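Local coordinates for protein GphF Dehydratase 1 (Archangium violaceum, PDB 6MBF) that probably dehydrates and isomerises growing polyketide intermediates, as a dehydratase domain of the gephyronic acid polyketide synthase, at residues R98-D101 against E102-E105; A194-E197 against L198-A201; P250-T254 against D255-T259. One frame throughout, in Å; residues are numbered along the deposited sequence.

Contact 1 (R98-D101 against E102-E105); sequences RSED and ERFE
The guanidinium edge of R98 meets the carboxylate of E105: NE and NH2 both point in plane at OE1, and R98 NH2 lies 2.7 Å from E105 OE1. They reach OE1 from the same face of the carboxylate, whose plane is turned 58° from the guanidinium. R103 has two conformers; in one of them NH2 meets E100 OE1 at 2.7 Å, edge-on, with E100 O over one face of the guanidinium, so this pair is tentative. These pairs sit on one face of an antiparallel beta hairpin with a type II' turn from E100 to R103, joining strands 93-100 and 103-109 of this hot-dog fold. Long charged side chains suit this outer face because each can lie beside its cross-strand partner. R98 stretches out fully past CG (chi3 -170°), which carries its nitrogens up to E105. E105 also has a salt bridge to R122 through OE2, so its carboxylate is held by two arginines. The other face, bearing S99 and F104, is buried; F104 packs on A58 of helix 52-65, and S99, small enough to fit there, touches L65. D101 takes the turn's first corner with a positive phi of 57°. R103 O accepts from E100 N at 3.0 Å, and also from S99 OG, which stands above the carbonyl plane, 3.2 Å away.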
ATOM      1  N   ARG A  98       9.717   9.783  10.539  1.00 18.00           N
ATOM      2  CA  ARG A  98      10.338   9.947  11.841  1.00 17.62           C
ATOM      3  C   ARG A  98       9.742   8.928  12.801  1.00 23.77           C
ATOM      4  O   ARG A  98       8.577   8.541  12.680  1.00 19.97           O
ATOM      5  CB  ARG A  98      10.158  11.376  12.374  1.00 17.62           C
ATOM      6  CG  ARG A  98       8.746  11.746  12.759  1.00 25.50           C
ATOM      7  CD  ARG A  98       8.641  13.231  13.092  1.00 24.70           C
ATOM      8  NE  ARG A  98       7.347  13.562  13.687  1.00 29.95           N
ATOM      9  CZ  ARG A  98       6.926  14.806  13.879  1.00 42.41           C
ATOM     10  NH1 ARG A  98       7.695  15.821  13.516  1.00 30.06           N
ATOM     11  NH2 ARG A  98       5.738  15.036  14.425  1.00 47.02           N
ATOM     12  N   SER A  99      10.554   8.496  13.755  1.00 19.06           N
ATOM     13  CA  SER A  99      10.167   7.422  14.650  1.00 16.95           C
ATOM     14  C   SER A  99      10.717   7.703  16.037  1.00 23.25           C
ATOM     15  O   SER A  99      11.828   8.220  16.177  1.00 25.29           O
ATOM     16  CB  SER A  99      10.693   6.070  14.149  1.00 22.31           C
ATOM     17  OG  SER A  99      10.287   5.018  15.002  1.00 36.05           O
ATOM     18  N   GLU A 100       9.920   7.391  17.052  1.00 23.18           N
ATOM     19  CA  GLU A 100      10.415   7.318  18.419  1.00 22.76           C
ATOM     20  C   GLU A 100       9.707   6.160  19.095  1.00 27.26           C
ATOM     21  O   GLU A 100       8.491   5.995  18.942  1.00 21.87           O
ATOM     22  CB  GLU A 100      10.212   8.628  19.193  1.00 34.98           C
ATOM     23  CG  GLU A 100       8.815   9.183  19.197  1.00 47.60           C
ATOM     24  CD  GLU A 100       8.691  10.405  20.093  1.00 58.05           C
ATOM     25  OE1 GLU A 100       7.754  10.443  20.917  1.00 64.90           O
ATOM     26  OE2 GLU A 100       9.539  11.320  19.985  1.00 42.62           O
ATOM     27  N   ASP A 101      10.477   5.338  19.801  1.00 26.48           N
ATOM     28  CA  ASP A 101       9.975   4.089  20.372  1.00 24.98           C
ATOM     29  C   ASP A 101       9.415   3.273  19.208  1.00 29.36           C
ATOM     30  O   ASP A 101      10.118   3.083  18.204  1.00 32.55           O
ATOM     31  CB  ASP A 101       8.999   4.404  21.494  1.00 26.78           C
ATOM     32  CG  ASP A 101       9.655   5.143  22.643  1.00 41.98           C
ATOM     33  OD1 ASP A 101      10.833   4.850  22.937  1.00 40.87           O
ATOM     34  OD2 ASP A 101       8.996   6.018  23.245  1.00 42.66           O
ATOM     35  N   GLU A 102       8.177   2.796  19.273  1.00 24.83           N
ATOM     36  CA  GLU A 102       7.629   1.976  18.204  1.00 23.43           C
ATOM     37  C   GLU A 102       6.749   2.763  17.247  1.00 19.34           C
ATOM     38  O   GLU A 102       6.164   2.168  16.340  1.00 24.70           O
ATOM     39  CB  GLU A 102       6.831   0.804  18.791  1.00 29.66           C
ATOM     40  CG  GLU A 102       5.383   1.124  19.176  1.00 40.79           C
ATOM     41  CD  GLU A 102       5.265   2.067  20.366  1.00 50.12           C
ATOM     42  OE1 GLU A 102       6.309   2.451  20.939  1.00 40.25           O
ATOM     43  OE2 GLU A 102       4.120   2.422  20.730  1.00 39.76           O
ATOM     44  N   ARG A 103       6.639   4.083  17.400  0.51 17.01           N
ATOM     45  CA  ARG A 103       5.680   4.870  16.628  0.51 19.09           C
ATOM     46  C   ARG A 103       6.367   5.667  15.520  0.51 20.28           C
ATOM     47  O   ARG A 103       7.431   6.257  15.731  0.51 21.67           O
ATOM     48  CB  ARG A 103       4.911   5.829  17.539  0.51 26.96           C
ATOM     49  CG  ARG A 103       4.416   5.206  18.834  0.51 30.06           C
ATOM     50  CD  ARG A 103       3.706   6.242  19.692  0.51 34.05           C
ATOM     51  NE  ARG A 103       4.200   7.589  19.417  0.51 31.88           N
ATOM     52  CZ  ARG A 103       5.242   8.146  20.026  0.51 37.56           C
ATOM     53  NH1 ARG A 103       5.906   7.477  20.960  0.51 34.34           N
ATOM     54  NH2 ARG A 103       5.616   9.375  19.703  0.51 38.71           N
ATOM     55  N   PHE A 104       5.734   5.708  14.344  1.00 17.40           N
ATOM     56  CA  PHE A 104       6.279   6.400  13.186  1.00 21.47           C
ATOM     57  C   PHE A 104       5.269   7.417  12.668  1.00 19.77           C
ATOM     58  O   PHE A 104       4.058   7.313  12.900  1.00 16.60           O
ATOM     59  CB  PHE A 104       6.681   5.430  12.061  1.00 20.56           C
ATOM     60  CG  PHE A 104       5.513   4.868  11.296  1.00 21.76           C
ATOM     61  CD1 PHE A 104       5.030   5.511  10.162  1.00 18.10           C
ATOM     62  CD2 PHE A 104       4.904   3.690  11.703  1.00 18.39           C
ATOM     63  CE1 PHE A 104       3.953   4.997   9.462  1.00 19.34           C
ATOM     64  CE2 PHE A 104       3.828   3.169  11.004  1.00 17.07           C
ATOM     65  CZ  PHE A 104       3.349   3.829   9.886  1.00 18.89           C
ATOM     66  N   GLU A 105       5.801   8.422  11.976  1.00 15.31           N
ATOM     67  CA  GLU A 105       5.003   9.407  11.262  1.00 16.90           C
ATOM     68  C   GLU A 105       5.654   9.690   9.918  1.00 17.36           C
ATOM     69  O   GLU A 105       6.883   9.739   9.809  1.00 18.59           O
ATOM     70  CB  GLU A 105       4.875  10.727  12.029  1.00 17.57           C
ATOM     71  CG  GLU A 105       4.196  10.650  13.371  1.00 21.14           C
ATOM     72  CD  GLU A 105       4.069  12.029  13.987  1.00 32.51           C
ATOM     73  OE1 GLU A 105       5.002  12.448  14.698  1.00 37.58           O
ATOM     74  OE2 GLU A 105       3.054  12.707  13.721  1.00 30.71           O
TER

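Contact 2 (A194-E197 against L198-A201)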
ATOM      1  N   ALA A 194      14.662  -6.207  -5.430  1.00 34.43           N
ATOM      2  CA  ALA A 194      15.661  -5.932  -4.407  1.00 41.16           C
ATOM      3  C   ALA A 194      15.456  -4.585  -3.729  1.00 44.84           C
ATOM      4  O   ALA A 194      16.116  -4.311  -2.721  1.00 40.06           O
ATOM      5  CB  ALA A 194      17.066  -5.993  -5.011  1.00 39.36           C
ATOM      6  N   SER A 195      14.561  -3.743  -4.243  1.00 25.58           N
ATOM      7  CA  SER A 195      14.477  -2.371  -3.764  1.00 23.21           C
ATOM      8  C   SER A 195      13.453  -2.170  -2.659  1.00 17.68           C
ATOM      9  O   SER A 195      13.595  -1.223  -1.877  1.00 24.85           O
ATOM     10  CB  SER A 195      14.146  -1.422  -4.923  1.00 29.66           C
ATOM     11  OG  SER A 195      15.195  -1.402  -5.872  1.00 37.12           O
ATOM     12  N   TYR A 196      12.434  -3.019  -2.581  1.00 17.54           N
ATOM     13  CA  TYR A 196      11.319  -2.832  -1.662  1.00 16.09           C
ATOM     14  C   TYR A 196      11.172  -4.041  -0.750  1.00 14.14           C
ATOM     15  O   TYR A 196      11.486  -5.174  -1.131  1.00 17.16           O
ATOM     16  CB  TYR A 196       9.988  -2.634  -2.414  1.00 18.26           C
ATOM     17  CG  TYR A 196       9.916  -1.389  -3.265  1.00 16.72           C
ATOM     18  CD1 TYR A 196       9.652  -0.146  -2.702  1.00 17.96           C
ATOM     19  CD2 TYR A 196      10.103  -1.459  -4.640  1.00 18.03           C
ATOM     20  CE1 TYR A 196       9.580   1.008  -3.497  1.00 18.53           C
ATOM     21  CE2 TYR A 196      10.030  -0.328  -5.437  1.00 17.56           C
ATOM     22  CZ  TYR A 196       9.769   0.905  -4.863  1.00 21.54           C
ATOM     23  OH  TYR A 196       9.697   2.032  -5.655  1.00 18.46           O
ATOM     24  N   GLU A 197      10.645  -3.809   0.452  1.00 14.20           N
ATOM     25  CA  GLU A 197      10.243  -4.946   1.264  1.00 14.87           C
ATOM     26  C   GLU A 197       9.072  -5.667   0.612  1.00 17.71           C
ATOM     27  O   GLU A 197       9.124  -6.881   0.387  1.00 19.44           O
ATOM     28  CB  GLU A 197       9.898  -4.495   2.681  1.00 17.48           C
ATOM     29  CG  GLU A 197      10.935  -3.538   3.292  1.00 16.39           C
ATOM     30  CD  GLU A 197      12.300  -4.200   3.517  1.00 20.89           C
ATOM     31  OE1 GLU A 197      13.290  -3.479   3.764  1.00 25.03           O
ATOM     32  OE2 GLU A 197      12.393  -5.435   3.434  1.00 22.41           O
ATOM     33  N   LEU A 198       8.014  -4.927   0.284  1.00 15.90           N
ATOM     34  CA  LEU A 198       6.900  -5.441  -0.513  1.00 12.96           C
ATOM     35  C   LEU A 198       6.552  -4.375  -1.538  1.00 13.09           C
ATOM     36  O   LEU A 198       6.107  -3.282  -1.170  1.00 16.91           O
ATOM     37  CB  LEU A 198       5.695  -5.768   0.362  1.00 14.70           C
ATOM     38  CG  LEU A 198       4.513  -6.374  -0.389  1.00 19.92           C
ATOM     39  CD1 LEU A 198       4.894  -7.714  -1.009  1.00 20.90           C
ATOM     40  CD2 LEU A 198       3.343  -6.531   0.539  1.00 18.69           C
ATOM     41  N   HIS A 199       6.760  -4.678  -2.818  1.00 15.76           N
ATOM     42  CA  HIS A 199       6.598  -3.659  -3.841  1.00 16.09           C
ATOM     43  C   HIS A 199       5.219  -3.003  -3.733  1.00 14.61           C
ATOM     44  O   HIS A 199       4.201  -3.709  -3.707  1.00 13.80           O
ATOM     45  CB  HIS A 199       6.789  -4.253  -5.239  1.00 15.68           C
ATOM     46  CG  HIS A 199       7.142  -3.230  -6.268  1.00 20.10           C
ATOM     47  ND1 HIS A 199       6.352  -2.128  -6.518  1.00 19.25           N
ATOM     48  CD2 HIS A 199       8.210  -3.123  -7.094  1.00 19.69           C
ATOM     49  CE1 HIS A 199       6.919  -1.386  -7.452  1.00 19.62           C
ATOM     50  NE2 HIS A 199       8.051  -1.965  -7.814  1.00 20.49           N
ATOM     51  N   PRO A 200       5.148  -1.675  -3.625  1.00 13.70           N
ATOM     52  CA  PRO A 200       3.832  -1.009  -3.604  1.00 15.80           C
ATOM     53  C   PRO A 200       2.920  -1.432  -4.737  1.00 12.94           C
ATOM     54  O   PRO A 200       1.707  -1.542  -4.528  1.00 15.69           O
ATOM     55  CB  PRO A 200       4.202   0.477  -3.692  1.00 14.90           C
ATOM     56  CG  PRO A 200       5.552   0.549  -3.019  1.00 20.88           C
ATOM     57  CD  PRO A 200       6.254  -0.728  -3.391  1.00 15.43           C
ATOM     58  N   ALA A 201       3.471  -1.685  -5.929  1.00 15.21           N
ATOM     59  CA  ALA A 201       2.633  -2.099  -7.053  1.00 17.16           C
ATOM     60  C   ALA A 201       1.962  -3.434  -6.774  1.00 15.91           C
ATOM     61  O   ALA A 201       0.813  -3.659  -7.177  1.00 16.82           O
ATOM     62  CB  ALA A 201       3.463  -2.186  -8.335  1.00 13.52           C
TER
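Y196 turns an edge of its ring toward the imidazole face of H199, an edge-to-face pair with centroids 4.4 Å apart. The planes stand at 50°, so the pair is well short of perpendicular, and Y196 CE2 hangs over the rim of the imidazole, 3.5 Å from H199 NE2. P200 adds a CH-pi contact: its CD lies 3.7 Å from the centroid of the Y196 ring, only 18° off the normal. Proline fits here because its ring carbons, polarised by the adjacent nitrogen, meet an aromatic face well, and because it needs no N-H donor in the first turn of a helix. H199 is the N-cap: its ND1 accepts from A201 N at 3.0 Å. With CG anti to the backbone N (chi1 -158°), the imidazole can reach that amide while leaving a face to the tyrosine. NE2 is bound to E192, so both ring nitrogens are engaged and the ring's rotation is fixed.

This packed part, Y196 through P200, is buried throughout; solvent lies at the other end, where the loop begins with the exposed A194 and the partly exposed S195. Within the packed part, the backbone amides of E197 and L198 are taken by the two carboxylate oxygens of E56, and E197 forms salt bridges with R237 and R64, which probably offset its buried charge.

The cap starts helix 200-214, which is probably the counterpart of the helix that carries the catalytic aspartate in related polyketide dehydratases. Helix 52-65 touches Y196, E197 and P200, while helix 187-190 meets H199 and A201 through E189.

Contact 3 (P250-T254 against D255-T259); sequences PPRST and DHNQT
The amide of N257 and the backbone of S253 bind each other twice: S253 N donates to N257 OD1 at 2.8 Å, in the carbonyl plane on a lone pair, and N257 ND2 donates to S253 O, also at 2.8 Å. Asparagine suits the place because one flat group both accepts and donates; CG beside the backbone N (chi1 -65°) swings it back across the loop. S253 OG in turn accepts from D255 N at 2.9 Å, which makes an ST turn, and from H256 N at 3.2 Å, so one short hydroxyl side chain holds two successive amides at the bend. The loop joins strands 241-248 and 259-267, antiparallel neighbours in the hot-dog fold. A leucine in place of N257 would probably leave S253 N and O without these partners and free the two arms of the loop to separate. One water bridges R252 N and T259 O, and another donates to H256 O. Outward from these bonds, the R252 and N257 side chains run antiparallel to each other, their guanidinium and amide planes 24° apart, with R252 CG only 3.1 Å from N257 OD1. Beyond its bend at chi2, R252 lays NH2 beside Q258 CG at 3.5 Å. Across the loop, P251 CB rests 3.7 Å from N257 ND2.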
ATOM      1  N   PRO A 250     -19.143  -7.516   6.112  1.00 21.04           N
ATOM      2  CA  PRO A 250     -20.520  -7.232   5.693  1.00 28.39           C
ATOM      3  C   PRO A 250     -20.743  -5.738   5.540  1.00 18.59           C
ATOM      4  O   PRO A 250     -20.441  -4.958   6.455  1.00 21.58           O
ATOM      5  CB  PRO A 250     -21.374  -7.816   6.834  1.00 24.34           C
ATOM      6  CG  PRO A 250     -20.434  -8.081   7.954  1.00 26.05           C
ATOM      7  CD  PRO A 250     -19.094  -8.331   7.337  1.00 22.11           C
ATOM      8  N   PRO A 251     -21.240  -5.303   4.390  1.00 21.72           N
ATOM      9  CA  PRO A 251     -21.463  -3.872   4.168  1.00 23.80           C
ATOM     10  C   PRO A 251     -22.731  -3.403   4.866  1.00 26.42           C
ATOM     11  O   PRO A 251     -23.630  -4.184   5.177  1.00 24.81           O
ATOM     12  CB  PRO A 251     -21.605  -3.757   2.645  1.00 25.25           C
ATOM     13  CG  PRO A 251     -21.481  -5.157   2.101  1.00 40.62           C
ATOM     14  CD  PRO A 251     -21.661  -6.108   3.236  1.00 26.33           C
ATOM     15  N   ARG A 252     -22.791  -2.097   5.110  1.00 23.03           N
ATOM     16  CA  ARG A 252     -23.976  -1.559   5.765  1.00 25.40           C
ATOM     17  C   ARG A 252     -25.146  -1.439   4.798  1.00 25.77           C
ATOM     18  O   ARG A 252     -26.303  -1.501   5.226  1.00 24.74           O
ATOM     19  CB  ARG A 252     -23.654  -0.208   6.417  1.00 30.37           C
ATOM     20  CG  ARG A 252     -23.122   0.858   5.471  1.00 54.65           C
ATOM     21  CD  ARG A 252     -24.240   1.722   4.884  1.00 59.77           C
ATOM     22  NE  ARG A 252     -23.757   2.650   3.862  1.00 44.59           N
ATOM     23  CZ  ARG A 252     -23.460   3.928   4.087  1.00 50.44           C
ATOM     24  NH1 ARG A 252     -23.597   4.438   5.304  1.00 64.65           N
ATOM     25  NH2 ARG A 252     -23.030   4.697   3.096  1.00 43.73           N
ATOM     26  N   SER A 253     -24.872  -1.290   3.500  1.00 25.16           N
ATOM     27  CA  SER A 253     -25.907  -1.110   2.490  1.00 19.98           C
ATOM     28  C   SER A 253     -25.665  -2.058   1.325  1.00 25.87           C
ATOM     29  O   SER A 253     -24.515  -2.314   0.949  1.00 20.46           O
ATOM     30  CB  SER A 253     -25.941   0.339   1.985  1.00 22.89           C
ATOM     31  OG  SER A 253     -26.884   0.497   0.937  1.00 21.89           O
ATOM     32  N   THR A 254     -26.756  -2.599   0.775  1.00 21.47           N
ATOM     33  CA  THR A 254     -26.692  -3.351  -0.474  1.00 22.66           C
ATOM     34  C   THR A 254     -26.769  -2.449  -1.694  1.00 20.67           C
ATOM     35  O   THR A 254     -26.650  -2.938  -2.822  1.00 22.75           O
ATOM     36  CB  THR A 254     -27.829  -4.380  -0.552  1.00 28.01           C
ATOM     37  OG1 THR A 254     -29.090  -3.697  -0.511  1.00 26.86           O
ATOM     38  CG2 THR A 254     -27.746  -5.366   0.594  1.00 27.56           C
ATOM     39  N   ASP A 255     -26.980  -1.150  -1.495  1.00 22.35           N
ATOM     40  CA  ASP A 255     -27.062  -0.193  -2.590  1.00 21.29           C
ATOM     41  C   ASP A 255     -25.738   0.533  -2.790  1.00 21.74           C
ATOM     42  O   ASP A 255     -25.088   0.377  -3.827  1.00 26.38           O
ATOM     43  CB  ASP A 255     -28.206   0.803  -2.321  1.00 18.07           C
ATOM     44  CG  ASP A 255     -28.213   1.972  -3.301  1.00 27.52           C
ATOM     45  OD1 ASP A 255     -28.571   3.092  -2.883  1.00 22.13           O
ATOM     46  OD2 ASP A 255     -27.851   1.785  -4.482  1.00 25.10           O
ATOM     47  N   HIS A 256     -25.297   1.284  -1.785  1.00 17.38           N
ATOM     48  CA  HIS A 256     -24.183   2.202  -1.962  1.00 20.98           C
ATOM     49  C   HIS A 256     -23.584   2.457  -0.591  1.00 24.91           C
ATOM     50  O   HIS A 256     -24.320   2.751   0.353  1.00 21.59           O
ATOM     51  CB  HIS A 256     -24.671   3.504  -2.615  1.00 16.31           C
ATOM     52  CG  HIS A 256     -23.594   4.508  -2.863  1.00 22.58           C
ATOM     53  ND1 HIS A 256     -22.949   4.621  -4.079  1.00 22.07           N
ATOM     54  CD2 HIS A 256     -23.059   5.461  -2.063  1.00 23.08           C
ATOM     55  CE1 HIS A 256     -22.062   5.598  -4.013  1.00 17.32           C
ATOM     56  NE2 HIS A 256     -22.108   6.122  -2.801  1.00 25.81           N
ATOM     57  N   ASN A 257     -22.267   2.315  -0.472  1.00 18.17           N
ATOM     58  CA  ASN A 257     -21.601   2.440   0.814  1.00 17.11           C
ATOM     59  C   ASN A 257     -20.550   3.541   0.780  1.00 20.65           C
ATOM     60  O   ASN A 257     -19.892   3.768  -0.239  1.00 21.57           O
ATOM     61  CB  ASN A 257     -20.937   1.117   1.219  1.00 20.23           C
ATOM     62  CG  ASN A 257     -21.942   0.019   1.465  1.00 19.70           C
ATOM     63  OD1 ASN A 257     -22.526  -0.072   2.549  1.00 21.86           O
ATOM     64  ND2 ASN A 257     -22.164  -0.817   0.460  1.00 23.05           N
ATOM     65  N   GLN A 258     -20.390   4.225   1.913  1.00 18.23           N
ATOM     66  CA  GLN A 258     -19.287   5.166   2.055  1.00 20.48           C
ATOM     67  C   GLN A 258     -18.005   4.481   2.500  1.00 20.57           C
ATOM     68  O   GLN A 258     -16.918   5.017   2.254  1.00 16.59           O
ATOM     69  CB  GLN A 258     -19.634   6.270   3.055  1.00 21.16           C
ATOM     70  CG  GLN A 258     -20.690   7.240   2.556  1.00 28.70           C
ATOM     71  CD  GLN A 258     -20.316   7.878   1.231  1.00 32.09           C
ATOM     72  OE1 GLN A 258     -19.225   8.434   1.077  1.00 34.51           O
ATOM     73  NE2 GLN A 258     -21.220   7.795   0.261  1.00 40.77           N
ATOM     74  N   THR A 259     -18.106   3.320   3.151  1.00 18.90           N
ATOM     75  CA  THR A 259     -16.936   2.626   3.666  1.00 14.15           C
ATOM     76  C   THR A 259     -17.055   1.128   3.430  1.00 18.83           C
ATOM     77  O   THR A 259     -18.157   0.576   3.313  1.00 20.05           O
ATOM     78  CB  THR A 259     -16.722   2.865   5.170  1.00 19.46           C
ATOM     79  OG1 THR A 259     -17.865   2.392   5.892  1.00 21.63           O
ATOM     80  CG2 THR A 259     -16.506   4.342   5.465  1.00 22.62           C
TER
HETATM   81  O   HOH W   1     -20.119  -0.668   4.805  1.00 30.23           O
HETATM   82  O   HOH W   2     -26.775   3.887   0.986  1.00 26.30           O

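Contact 2 is buried throughout, its centre about 10 Å from the centre of the chain; contact 1 is partly buried, one hairpin face turned inward, and contact 3 is at the surface, their centres about 19 and 23 Å out. Contacts 1 and 3 both occupy connections between neighbouring antiparallel strands, yet differ: the tight two-residue turn of contact 1 is flanked by charged pairs, while the longer, irregular loop of contact 3 relies on side-chain-to-backbone bonds and water. Contact 2 instead starts a helix, using ring packing and a histidine cap. Helix 52-65 is common ground for contacts 1 and 2; contact 3 lies on the opposite side of the centre from contact 2.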